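Local coordinates for uncharacterized protein (Pyrococcus horikoshii, PDB 2CYJ), which is of unknown function but belongs to the Mth938-like DUF498 family, folding as one compact domain around a mixed five-stranded beta sheet, at residues A[1-6]-A[11-16]; A[21-26]-A[31-36]; A[63-68]-A[95-100]; A[74-79]-A[89-94]. All coordinates share one frame; numbering follows the deposited sequence.

Contact 1 (A[1-6]-A[11-16]); sequences MKIEEV and VKIDGK
Glu4 and Glu5 both sit opposite Lys12, which makes this an antiparallel beta hairpin carrying a classic beta bulge. Lys12 O accepts Glu4 N at 2.8 Å and, weakly, Glu5 N at 3.3 Å; in return, Lys12 N is bonded to Glu5 O. The register moves by one residue across this point, between the non-hydrogen-bonded pairs Ile3-Ile13 and Val6-Val11. Ile3 and Ile13 lie alongside each other, as do Val6 and Val11; Leu98 of helix 94-104 packs on Ile3, Val6 and Val11, while Ile13 reaches strand 22-24.

The side chain of Glu4 can be traced outward along the neighbouring strand. Its CB lies 3.9 Å from Lys12 CD, against the extended aliphatic part of that lysine. The chain then bends at the CB-CG bond (chi2 87°), which swings the carboxylate along the partner strand and over the type I' turn from Ile13 to Lys16. CD passes near Asp14 N, and OE1 accepts Gly15 N at 2.9 Å. That amide comes in from above the carboxylate plane, 38° out of it, with no bond to OE2. The lysine ammonium remains apart, with 5.3 Å between Lys12 NZ and Glu4 OE1, so this is no salt bridge.

Just before the first strand, Asp14 N gives a bond to Lys2 O, and Lys2 N answers at 3.0 Å to Asp14 OD2, meeting that oxygen nearly along its C-O bond.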
# COMPACT_ATOMS: atom_id res chain seq x y z
N MET A 1 -7.88 -11.79 6.02
CA MET A 1 -7.84 -10.53 5.22
C MET A 1 -8.92 -10.63 4.14
O MET A 1 -8.78 -11.41 3.20
CB MET A 1 -6.45 -10.37 4.59
CG MET A 1 -6.09 -8.98 4.06
SD MET A 1 -7.09 -8.34 2.69
CE MET A 1 -6.52 -9.37 1.38
N LYS A 2 -10.00 -9.88 4.32
CA LYS A 2 -11.10 -9.87 3.36
C LYS A 2 -11.47 -8.44 3.00
O LYS A 2 -11.47 -7.56 3.85
CB LYS A 2 -12.30 -10.64 3.92
CG LYS A 2 -12.01 -12.14 4.03
CD LYS A 2 -13.27 -12.98 4.12
CE LYS A 2 -12.91 -14.46 4.22
NZ LYS A 2 -14.12 -15.33 4.22
N ILE A 3 -11.73 -8.22 1.72
CA ILE A 3 -12.06 -6.89 1.20
C ILE A 3 -13.52 -6.90 0.79
O ILE A 3 -13.92 -7.67 -0.07
CB ILE A 3 -11.14 -6.56 0.01
CG1 ILE A 3 -9.68 -6.57 0.49
CG2 ILE A 3 -11.50 -5.21 -0.58
CD1 ILE A 3 -8.67 -6.87 -0.59
N GLU A 4 -14.31 -6.04 1.42
CA GLU A 4 -15.75 -6.00 1.15
C GLU A 4 -16.24 -4.89 0.22
O GLU A 4 -17.19 -5.09 -0.53
CB GLU A 4 -16.54 -5.90 2.45
CG GLU A 4 -16.49 -7.13 3.38
CD GLU A 4 -15.30 -7.12 4.34
OE1 GLU A 4 -14.84 -6.02 4.72
OE2 GLU A 4 -14.85 -8.22 4.73
N GLU A 5 -15.61 -3.72 0.30
CA GLU A 5 -16.02 -2.58 -0.52
C GLU A 5 -14.81 -1.71 -0.85
O GLU A 5 -13.93 -1.54 -0.02
CB GLU A 5 -17.00 -1.66 0.23
CG GLU A 5 -18.44 -2.14 0.32
CD GLU A 5 -19.02 -2.48 -1.04
OE1 GLU A 5 -18.89 -1.66 -1.97
OE2 GLU A 5 -19.63 -3.57 -1.16
N VAL A 6 -14.80 -1.16 -2.07
CA VAL A 6 -13.71 -0.30 -2.49
C VAL A 6 -14.31 0.84 -3.31
O VAL A 6 -14.97 0.61 -4.32
CB VAL A 6 -12.68 -1.06 -3.35
CG1 VAL A 6 -11.55 -0.13 -3.77
CG2 VAL A 6 -12.10 -2.21 -2.54
N VAL A 11 -12.50 2.36 1.90
CA VAL A 11 -12.42 0.92 1.67
C VAL A 11 -12.89 0.19 2.92
O VAL A 11 -12.64 0.64 4.04
CB VAL A 11 -10.99 0.46 1.29
CG1 VAL A 11 -10.56 1.14 -0.01
CG2 VAL A 11 -10.02 0.74 2.43
N LYS A 12 -13.60 -0.92 2.73
CA LYS A 12 -14.10 -1.73 3.84
C LYS A 12 -13.31 -3.03 3.78
O LYS A 12 -13.42 -3.79 2.81
CB LYS A 12 -15.60 -2.02 3.71
CG LYS A 12 -16.18 -2.74 4.92
CD LYS A 12 -17.67 -3.00 4.75
CE LYS A 12 -18.19 -3.96 5.81
NZ LYS A 12 -19.67 -4.12 5.65
N ILE A 13 -12.49 -3.26 4.80
CA ILE A 13 -11.64 -4.44 4.87
C ILE A 13 -11.74 -5.03 6.27
O ILE A 13 -11.69 -4.29 7.26
CB ILE A 13 -10.18 -4.04 4.53
CG1 ILE A 13 -10.13 -3.53 3.08
CG2 ILE A 13 -9.25 -5.23 4.72
CD1 ILE A 13 -8.75 -3.06 2.62
N ASP A 14 -11.90 -6.35 6.35
CA ASP A 14 -12.06 -7.05 7.63
C ASP A 14 -13.28 -6.49 8.35
O ASP A 14 -13.36 -6.51 9.59
CB ASP A 14 -10.82 -6.91 8.51
CG ASP A 14 -9.66 -7.76 8.03
OD1 ASP A 14 -8.63 -7.80 8.74
OD2 ASP A 14 -9.78 -8.39 6.96
N GLY A 15 -14.23 -5.98 7.57
CA GLY A 15 -15.46 -5.43 8.11
C GLY A 15 -15.40 -4.02 8.65
O GLY A 15 -16.42 -3.48 9.10
N LYS A 16 -14.22 -3.42 8.59
CA LYS A 16 -14.02 -2.07 9.10
C LYS A 16 -13.89 -1.06 7.97
O LYS A 16 -13.30 -1.36 6.94
CB LYS A 16 -12.77 -2.04 9.98
CG LYS A 16 -12.90 -2.87 11.25
CD LYS A 16 -11.59 -2.94 12.04
CE LYS A 16 -10.53 -3.73 11.30
NZ LYS A 16 -9.23 -3.78 12.03

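Contact 2 (A[21-26]-A[31-36]); sequences DIVIYP and ERRMKE
Asp21 and Arg33 carry the charged part of this contact. Their side chains run alongside each other, and NH1 of Arg33 reaches OD2 of Asp21 at 2.9 Å in the guanidinium plane, the two flat groups being 12° apart. Arg33 gets there as an extended chain with CG opposite the backbone N (chi1 179°). Its other nitrogens serve outside partners, NE a salt bridge to Glu52 and NH2 the carbonyl of Ser45, while Asp21 OD2 also bonds His115 ND1. Replacing Arg33 by a leucine would probably leave Glu52 without its mate and cost Asp21 OD2 one of its bonds.

Backbone bonds define the hairpin of strands 22-24 and 30-32, the latter at the edge of the mixed five-stranded sheet. Val23 and Glu31 form its hydrogen-bonded pair, with Val23 N to Glu31 O at 2.8 Å and Glu31 N to Val23 O at 3.0 Å. Beyond the Ile22-Arg32 pair, Arg33 N still reaches Asp21 O at 3.0 Å, although from well above the carbonyl plane.

Among nonpolar contacts, Val23 CG2 packs on Arg33 CA, and Glu31 CG meets Tyr25 CE2 at 3.8 Å. Two waters link Asp21 to Lys35 NZ: one accepts from Asp21 N, the other, weakly held at NZ, donates to Asp21 OD1.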
# COMPACT_ATOMS: atom_id res chain seq x y z
N ASP A 21 -5.72 6.27 3.89
CA ASP A 21 -4.74 5.30 3.42
C ASP A 21 -4.35 4.31 4.51
O ASP A 21 -4.31 4.65 5.70
CB ASP A 21 -3.49 6.03 2.93
CG ASP A 21 -3.73 6.81 1.66
OD1 ASP A 21 -4.88 6.92 1.19
OD2 ASP A 21 -2.74 7.33 1.12
N ILE A 22 -4.04 3.09 4.10
CA ILE A 22 -3.66 2.04 5.03
C ILE A 22 -2.52 1.18 4.52
O ILE A 22 -2.20 1.19 3.32
CB ILE A 22 -4.85 1.09 5.36
CG1 ILE A 22 -5.39 0.44 4.08
CG2 ILE A 22 -5.95 1.86 6.08
CD1 ILE A 22 -6.45 -0.64 4.33
N VAL A 23 -1.92 0.46 5.45
CA VAL A 23 -0.85 -0.48 5.18
C VAL A 23 -1.35 -1.83 5.72
O VAL A 23 -1.80 -1.93 6.86
CB VAL A 23 0.46 -0.09 5.91
CG1 VAL A 23 1.53 -1.15 5.67
CG2 VAL A 23 0.94 1.25 5.40
N ILE A 24 -1.34 -2.84 4.86
CA ILE A 24 -1.76 -4.18 5.25
C ILE A 24 -0.49 -5.03 5.25
O ILE A 24 0.15 -5.20 4.21
CB ILE A 24 -2.78 -4.77 4.26
CG1 ILE A 24 -4.00 -3.86 4.15
CG2 ILE A 24 -3.18 -6.17 4.71
CD1 ILE A 24 -4.92 -4.17 2.97
N TYR A 25 -0.12 -5.52 6.43
CA TYR A 25 1.07 -6.35 6.58
C TYR A 25 0.79 -7.79 6.17
O TYR A 25 -0.36 -8.22 6.12
CB TYR A 25 1.54 -6.27 8.03
CG TYR A 25 2.09 -4.90 8.35
CD1 TYR A 25 3.41 -4.59 8.04
CD2 TYR A 25 1.27 -3.89 8.86
CE1 TYR A 25 3.91 -3.31 8.23
CE2 TYR A 25 1.76 -2.59 9.05
CZ TYR A 25 3.09 -2.32 8.73
OH TYR A 25 3.62 -1.06 8.88
N PRO A 26 1.84 -8.57 5.86
CA PRO A 26 1.70 -9.97 5.46
C PRO A 26 0.82 -10.81 6.38
O PRO A 26 0.12 -11.72 5.91
CB PRO A 26 3.14 -10.48 5.43
CG PRO A 26 3.89 -9.27 5.00
CD PRO A 26 3.25 -8.14 5.78
N GLU A 31 -2.60 -1.08 9.58
CA GLU A 31 -2.23 0.16 10.25
C GLU A 31 -2.50 1.33 9.31
O GLU A 31 -2.61 1.16 8.10
CB GLU A 31 -0.74 0.21 10.60
CG GLU A 31 -0.28 -0.71 11.71
CD GLU A 31 1.06 -0.25 12.26
OE1 GLU A 31 1.29 0.97 12.29
OE2 GLU A 31 1.87 -1.11 12.68
N ARG A 32 -2.58 2.53 9.87
CA ARG A 32 -2.79 3.69 9.04
C ARG A 32 -1.49 3.97 8.29
O ARG A 32 -0.39 3.69 8.78
CB ARG A 32 -3.18 4.91 9.89
CG ARG A 32 -2.08 5.40 10.82
CD ARG A 32 -2.48 6.72 11.49
NE ARG A 32 -2.49 7.83 10.54
CZ ARG A 32 -1.41 8.53 10.19
NH1 ARG A 32 -0.22 8.25 10.70
NH2 ARG A 32 -1.53 9.50 9.30
N ARG A 33 -1.61 4.50 7.08
CA ARG A 33 -0.42 4.85 6.31
C ARG A 33 0.12 6.17 6.87
O ARG A 33 -0.65 7.13 7.05
CB ARG A 33 -0.77 5.03 4.83
CG ARG A 33 0.43 5.42 3.99
CD ARG A 33 0.07 5.92 2.61
NE ARG A 33 1.24 6.60 2.05
CZ ARG A 33 1.20 7.52 1.09
NH1 ARG A 33 0.05 7.89 0.55
NH2 ARG A 33 2.33 8.11 0.72
N MET A 34 1.42 6.23 7.15
CA MET A 34 2.00 7.46 7.69
C MET A 34 2.45 8.31 6.51
O MET A 34 3.63 8.61 6.33
CB MET A 34 3.20 7.14 8.57
CG MET A 34 2.83 6.20 9.70
SD MET A 34 4.10 6.12 10.97
CE MET A 34 5.31 5.24 10.13
N LYS A 35 1.48 8.72 5.71
CA LYS A 35 1.78 9.49 4.52
C LYS A 35 2.41 10.83 4.83
O LYS A 35 3.10 11.40 3.97
CB LYS A 35 0.52 9.64 3.65
CG LYS A 35 -0.54 10.59 4.15
CD LYS A 35 -1.61 10.67 3.08
CE LYS A 35 -2.71 11.62 3.46
NZ LYS A 35 -3.84 11.53 2.49
N GLU A 36 2.21 11.33 6.04
CA GLU A 36 2.82 12.60 6.42
C GLU A 36 4.34 12.55 6.26
O GLU A 36 4.98 13.57 6.04
CB GLU A 36 2.45 12.97 7.87
CG GLU A 36 2.85 11.94 8.92
CD GLU A 36 1.85 10.80 9.06
OE1 GLU A 36 0.85 10.75 8.31
OE2 GLU A 36 2.08 9.94 9.94
O HOH W 1 -4.61 9.05 4.24
O HOH W 2 -5.55 9.60 0.76
O HOH W 3 -3.17 7.73 6.34

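Contact 3 (A[63-68]-A[95-100]); sequences VLLVGT and KEALKL
Leu65 and Gly67, two residues apart on strand 63-68, present the same face to Ala97 on helix 94-104, while Val66 between them turns its side chain to the other face. The methyl of Ala97 points at the strand and is the central group of the contact. It lies 3.6 Å from Gly67 CA, with the carbonyl oxygen of Val66 a little farther, 4.0 Å from Ala97 CB. Leu65 flanks the same methyl: its CD1 comes within 3.9 Å of Ala97 CB and 3.8 Å of Ala97 O, so this one branch meets both side chain and helix backbone. CG standing opposite the backbone N (chi1 -180°) directs the side chain to the helix, and chi2 (-83°) sets CD1. Leu65 is modelled in two conformers, however, and these distances describe one of them.

The small residues are consistent with the close approach of the elements. The short strand and helix axes approach to 7.3 Å, and their directions are 149° apart, the helix running back against the strand. A side chain at Gly67 would start toward the helix, and its CB would fall about 3.6 Å from Ala97 CB, already at contact distance. Helix 94-104 connects strand 88-92 to strand 110-115 in a beta-alpha-beta crossover, and strand 63-68 lies between those two in the sheet; Ala97 therefore marks where the crossover helix passes over this middle strand. Leu98, one residue on, serves Ile3, Val6 and Ile114 instead.

All the touching residues are buried and the interaction is purely van der Waals, which implies that cohesion here rests on shape and exclusion of water, with neither charge nor polar side chain directing the fit.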
# COMPACT_ATOMS: atom_id res chain seq x y z
N VAL A 63 6.35 -9.83 -1.64
CA VAL A 63 5.74 -8.90 -2.56
C VAL A 63 5.34 -7.59 -1.91
O VAL A 63 4.76 -7.61 -0.83
CB VAL A 63 4.44 -9.52 -3.13
CG1 VAL A 63 3.75 -8.54 -4.09
CG2 VAL A 63 4.73 -10.84 -3.83
N LEU A 64 5.67 -6.48 -2.56
CA LEU A 64 5.21 -5.16 -2.11
C LEU A 64 4.17 -4.78 -3.16
O LEU A 64 4.47 -4.67 -4.35
CB LEU A 64 6.31 -4.09 -2.10
CG LEU A 64 5.74 -2.67 -1.88
CD1 LEU A 64 5.14 -2.54 -0.48
CD2 LEU A 64 6.82 -1.63 -2.11
N LEU A 65 2.92 -4.62 -2.71
CA LEU A 65 1.82 -4.25 -3.59
C LEU A 65 1.35 -2.86 -3.22
O LEU A 65 0.98 -2.59 -2.08
CB LEU A 65 0.68 -5.26 -3.45
CG LEU A 65 -0.60 -5.08 -4.29
CD1 LEU A 65 -1.53 -4.09 -3.61
CD2 LEU A 65 -0.25 -4.66 -5.70
N VAL A 66 1.39 -1.95 -4.19
CA VAL A 66 0.96 -0.59 -3.94
C VAL A 66 -0.28 -0.22 -4.75
O VAL A 66 -0.28 -0.36 -5.97
CB VAL A 66 2.08 0.44 -4.29
CG1 VAL A 66 1.63 1.86 -3.93
CG2 VAL A 66 3.37 0.10 -3.55
N GLY A 67 -1.32 0.20 -4.04
CA GLY A 67 -2.55 0.69 -4.65
C GLY A 67 -2.23 2.17 -4.80
O GLY A 67 -2.19 2.92 -3.82
N THR A 68 -2.01 2.58 -6.05
CA THR A 68 -1.57 3.94 -6.36
C THR A 68 -2.63 5.02 -6.41
O THR A 68 -2.38 6.11 -6.94
CB THR A 68 -0.82 3.91 -7.70
OG1 THR A 68 -1.69 3.37 -8.70
CG2 THR A 68 0.43 3.03 -7.59
N LYS A 95 -8.35 0.07 -7.13
CA LYS A 95 -9.35 -0.99 -7.17
C LYS A 95 -8.76 -2.26 -7.78
O LYS A 95 -9.00 -3.35 -7.27
CB LYS A 95 -10.62 -0.55 -7.91
CG LYS A 95 -11.75 -1.57 -7.70
CD LYS A 95 -13.11 -1.04 -8.07
CE LYS A 95 -13.60 0.02 -7.10
NZ LYS A 95 -15.08 0.20 -7.27
N GLU A 96 -7.98 -2.11 -8.85
CA GLU A 96 -7.35 -3.28 -9.45
C GLU A 96 -6.35 -3.87 -8.45
O GLU A 96 -6.28 -5.09 -8.28
CB GLU A 96 -6.61 -2.90 -10.74
CG GLU A 96 -5.77 -4.06 -11.28
CD GLU A 96 -4.91 -3.70 -12.48
OE1 GLU A 96 -4.73 -2.50 -12.78
OE2 GLU A 96 -4.38 -4.63 -13.11
N ALA A 97 -5.59 -3.01 -7.79
CA ALA A 97 -4.60 -3.49 -6.83
C ALA A 97 -5.24 -4.32 -5.71
O ALA A 97 -4.69 -5.36 -5.33
CB ALA A 97 -3.81 -2.32 -6.24
N LEU A 98 -6.37 -3.87 -5.18
CA LEU A 98 -7.02 -4.63 -4.11
C LEU A 98 -7.65 -5.91 -4.62
O LEU A 98 -7.73 -6.90 -3.90
CB LEU A 98 -8.07 -3.76 -3.39
CG LEU A 98 -7.43 -2.71 -2.46
CD1 LEU A 98 -8.47 -1.73 -1.99
CD2 LEU A 98 -6.80 -3.41 -1.26
N LYS A 99 -8.10 -5.90 -5.88
CA LYS A 99 -8.67 -7.12 -6.44
C LYS A 99 -7.52 -8.13 -6.60
O LYS A 99 -7.70 -9.32 -6.32
CB LYS A 99 -9.34 -6.82 -7.78
CG LYS A 99 -10.28 -7.93 -8.26
CD LYS A 99 -11.42 -8.17 -7.26
CE LYS A 99 -12.39 -9.24 -7.73
NZ LYS A 99 -13.34 -9.58 -6.63
N LEU A 100 -6.34 -7.65 -7.01
CA LEU A 100 -5.19 -8.53 -7.16
C LEU A 100 -4.70 -9.01 -5.78
O LEU A 100 -4.27 -10.15 -5.64
CB LEU A 100 -4.05 -7.81 -7.88
CG LEU A 100 -2.78 -8.63 -8.14
CD1 LEU A 100 -3.07 -9.79 -9.08
CD2 LEU A 100 -1.73 -7.71 -8.76

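Contact 4 (A[74-79]-A[89-94]); sequences LSLLPE and VIEKPT. With SO4 (sulfate ion), chain C.
The Glu91 carboxylate has one face covered by Leu76: CG and CD1 of the leucine stand about 3.6 Å above its plane, CD1 being 3.6 Å from Glu91 OE1. At its rim, OE2 accepts Leu76 N on the syn side, with the donor 30° out of the plane and displaced to the same side as the leucine branch. OE1 takes a bond from a water nearer the plane and on its other side.

The contact belongs to a beta-alpha-beta crossover, in which strand 63-68 passes through segment 74-79 and helix 78-83 to its parallel neighbour, strand 88-92, at the edge of the five-stranded sheet. Here the outgoing connection, where strand 75-76 pairs with strand 47-48, is tied back to that edge strand.

The bond from Leu76 N to Glu91 OE2 is 3.2 Å long, with an angle of 158° at the hydrogen. The water that donates to OE1 also donates to Leu76 O, 2.9 Å from each oxygen, so one carboxylate serves both the N-H and, indirectly, the C=O of a single residue. Glu91 spans this distance with a chain extended beyond CG (chi2 -170°). An alanine in place of Glu91 would probably leave Leu76 N without its acceptor, strip the water of one mate and uncover the side of Leu76 that the carboxylate now meets.

Lys92, on the adjacent position, makes two weak bonds to a sulfate, probably from the crystallisation liquor. Beside the carboxylate, apolar contact continues along the strand as Leu76 CD1 meets Val89 CG1 at 3.9 Å.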
# COMPACT_ATOMS: atom_id res chain seq x y z
N LEU A 74 -0.37 8.14 -7.41
CA LEU A 74 0.74 7.96 -6.48
C LEU A 74 1.78 7.04 -7.10
O LEU A 74 1.45 6.15 -7.87
CB LEU A 74 0.25 7.33 -5.18
CG LEU A 74 1.36 6.90 -4.20
CD1 LEU A 74 2.13 8.12 -3.74
CD2 LEU A 74 0.76 6.16 -3.02
N SER A 75 3.05 7.25 -6.77
CA SER A 75 4.06 6.35 -7.28
C SER A 75 5.22 6.29 -6.31
O SER A 75 5.44 7.22 -5.54
CB SER A 75 4.55 6.78 -8.66
OG SER A 75 5.26 8.00 -8.58
N LEU A 76 5.94 5.17 -6.34
CA LEU A 76 7.12 4.98 -5.51
C LEU A 76 8.29 5.72 -6.14
O LEU A 76 8.50 5.63 -7.35
CB LEU A 76 7.50 3.50 -5.44
CG LEU A 76 6.63 2.51 -4.68
CD1 LEU A 76 7.11 1.10 -4.95
CD2 LEU A 76 6.69 2.83 -3.19
N LEU A 77 9.04 6.46 -5.33
CA LEU A 77 10.20 7.15 -5.87
C LEU A 77 11.24 6.08 -6.21
O LEU A 77 11.17 4.96 -5.70
CB LEU A 77 10.78 8.12 -4.83
CG LEU A 77 10.03 9.44 -4.66
CD1 LEU A 77 10.68 10.25 -3.55
CD2 LEU A 77 10.05 10.22 -5.97
N PRO A 78 12.19 6.41 -7.09
CA PRO A 78 13.22 5.43 -7.46
C PRO A 78 13.97 4.87 -6.24
O PRO A 78 14.26 3.67 -6.18
CB PRO A 78 14.13 6.24 -8.38
CG PRO A 78 13.16 7.16 -9.06
CD PRO A 78 12.29 7.63 -7.91
N GLU A 79 14.26 5.74 -5.28
CA GLU A 79 14.97 5.36 -4.07
C GLU A 79 14.14 4.39 -3.23
O GLU A 79 14.68 3.55 -2.51
CB GLU A 79 15.32 6.61 -3.26
CG GLU A 79 15.84 7.77 -4.11
CD GLU A 79 14.77 8.34 -5.05
OE1 GLU A 79 13.72 8.79 -4.55
OE2 GLU A 79 14.98 8.32 -6.27
N VAL A 89 7.60 -6.32 -6.94
CA VAL A 89 6.93 -5.05 -6.68
C VAL A 89 5.86 -4.75 -7.72
O VAL A 89 6.12 -4.71 -8.92
CB VAL A 89 7.95 -3.90 -6.63
CG1 VAL A 89 7.25 -2.56 -6.41
CG2 VAL A 89 8.95 -4.16 -5.49
N ILE A 90 4.64 -4.54 -7.22
CA ILE A 90 3.49 -4.30 -8.07
C ILE A 90 2.86 -2.94 -7.73
O ILE A 90 2.58 -2.66 -6.56
CB ILE A 90 2.43 -5.38 -7.82
CG1 ILE A 90 3.05 -6.77 -7.94
CG2 ILE A 90 1.27 -5.22 -8.82
CD1 ILE A 90 2.11 -7.88 -7.53
N GLU A 91 2.64 -2.12 -8.75
CA GLU A 91 2.02 -0.82 -8.55
C GLU A 91 0.86 -0.71 -9.53
O GLU A 91 1.08 -0.66 -10.74
CB GLU A 91 3.02 0.30 -8.81
CG GLU A 91 4.18 0.35 -7.84
CD GLU A 91 5.00 1.61 -8.01
OE1 GLU A 91 6.17 1.51 -8.45
OE2 GLU A 91 4.48 2.71 -7.72
N LYS A 92 -0.36 -0.66 -9.00
CA LYS A 92 -1.57 -0.56 -9.83
C LYS A 92 -2.61 0.33 -9.18
O LYS A 92 -2.62 0.49 -7.96
CB LYS A 92 -2.22 -1.93 -10.02
CG LYS A 92 -1.36 -2.97 -10.72
CD LYS A 92 -1.07 -2.56 -12.14
CE LYS A 92 -0.01 -3.46 -12.73
NZ LYS A 92 0.21 -3.15 -14.17
N PRO A 93 -3.50 0.94 -9.99
CA PRO A 93 -4.55 1.80 -9.43
C PRO A 93 -5.25 0.96 -8.35
O PRO A 93 -5.37 -0.26 -8.46
CB PRO A 93 -5.41 2.12 -10.64
CG PRO A 93 -4.37 2.20 -11.75
CD PRO A 93 -3.53 0.97 -11.47
N THR A 94 -5.73 1.65 -7.33
CA THR A 94 -6.28 0.97 -6.18
C THR A 94 -7.34 -0.10 -6.29
O THR A 94 -7.21 -1.12 -5.62
CB THR A 94 -6.68 2.03 -5.15
OG1 THR A 94 -5.48 2.68 -4.73
CG2 THR A 94 -7.36 1.40 -3.92
S SO4 C . -1.91 -5.25 -15.48
O1 SO4 C . -1.21 -5.66 -14.25
O2 SO4 C . -2.59 -6.42 -16.06
O3 SO4 C . -2.88 -4.19 -15.15
O4 SO4 C . -0.94 -4.71 -16.45
O HOH W 4 7.27 3.97 -9.44

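How the contacts relate
From the N terminus, contact 1 closes the first hairpin, and contact 2 then closes a second one, in series with it. Ile13 of the first packs on Ile22 and Ile24 of the second, laying the small antiparallel sheet against the five-stranded one. Contact 3 opens later and closes a longer loop; contact 4 is nested within it. These two share the sheet: strands 63-68 and 88-92 are neighbours, with probable hydrogen bonds between Ile90 and both Leu64 and Val66. Helix 94-104 also reaches contact 1, where Lys95 NZ is hydrogen-bonded to Val6 O. Contacts 2 and 4 meet where Arg33 touches Leu74.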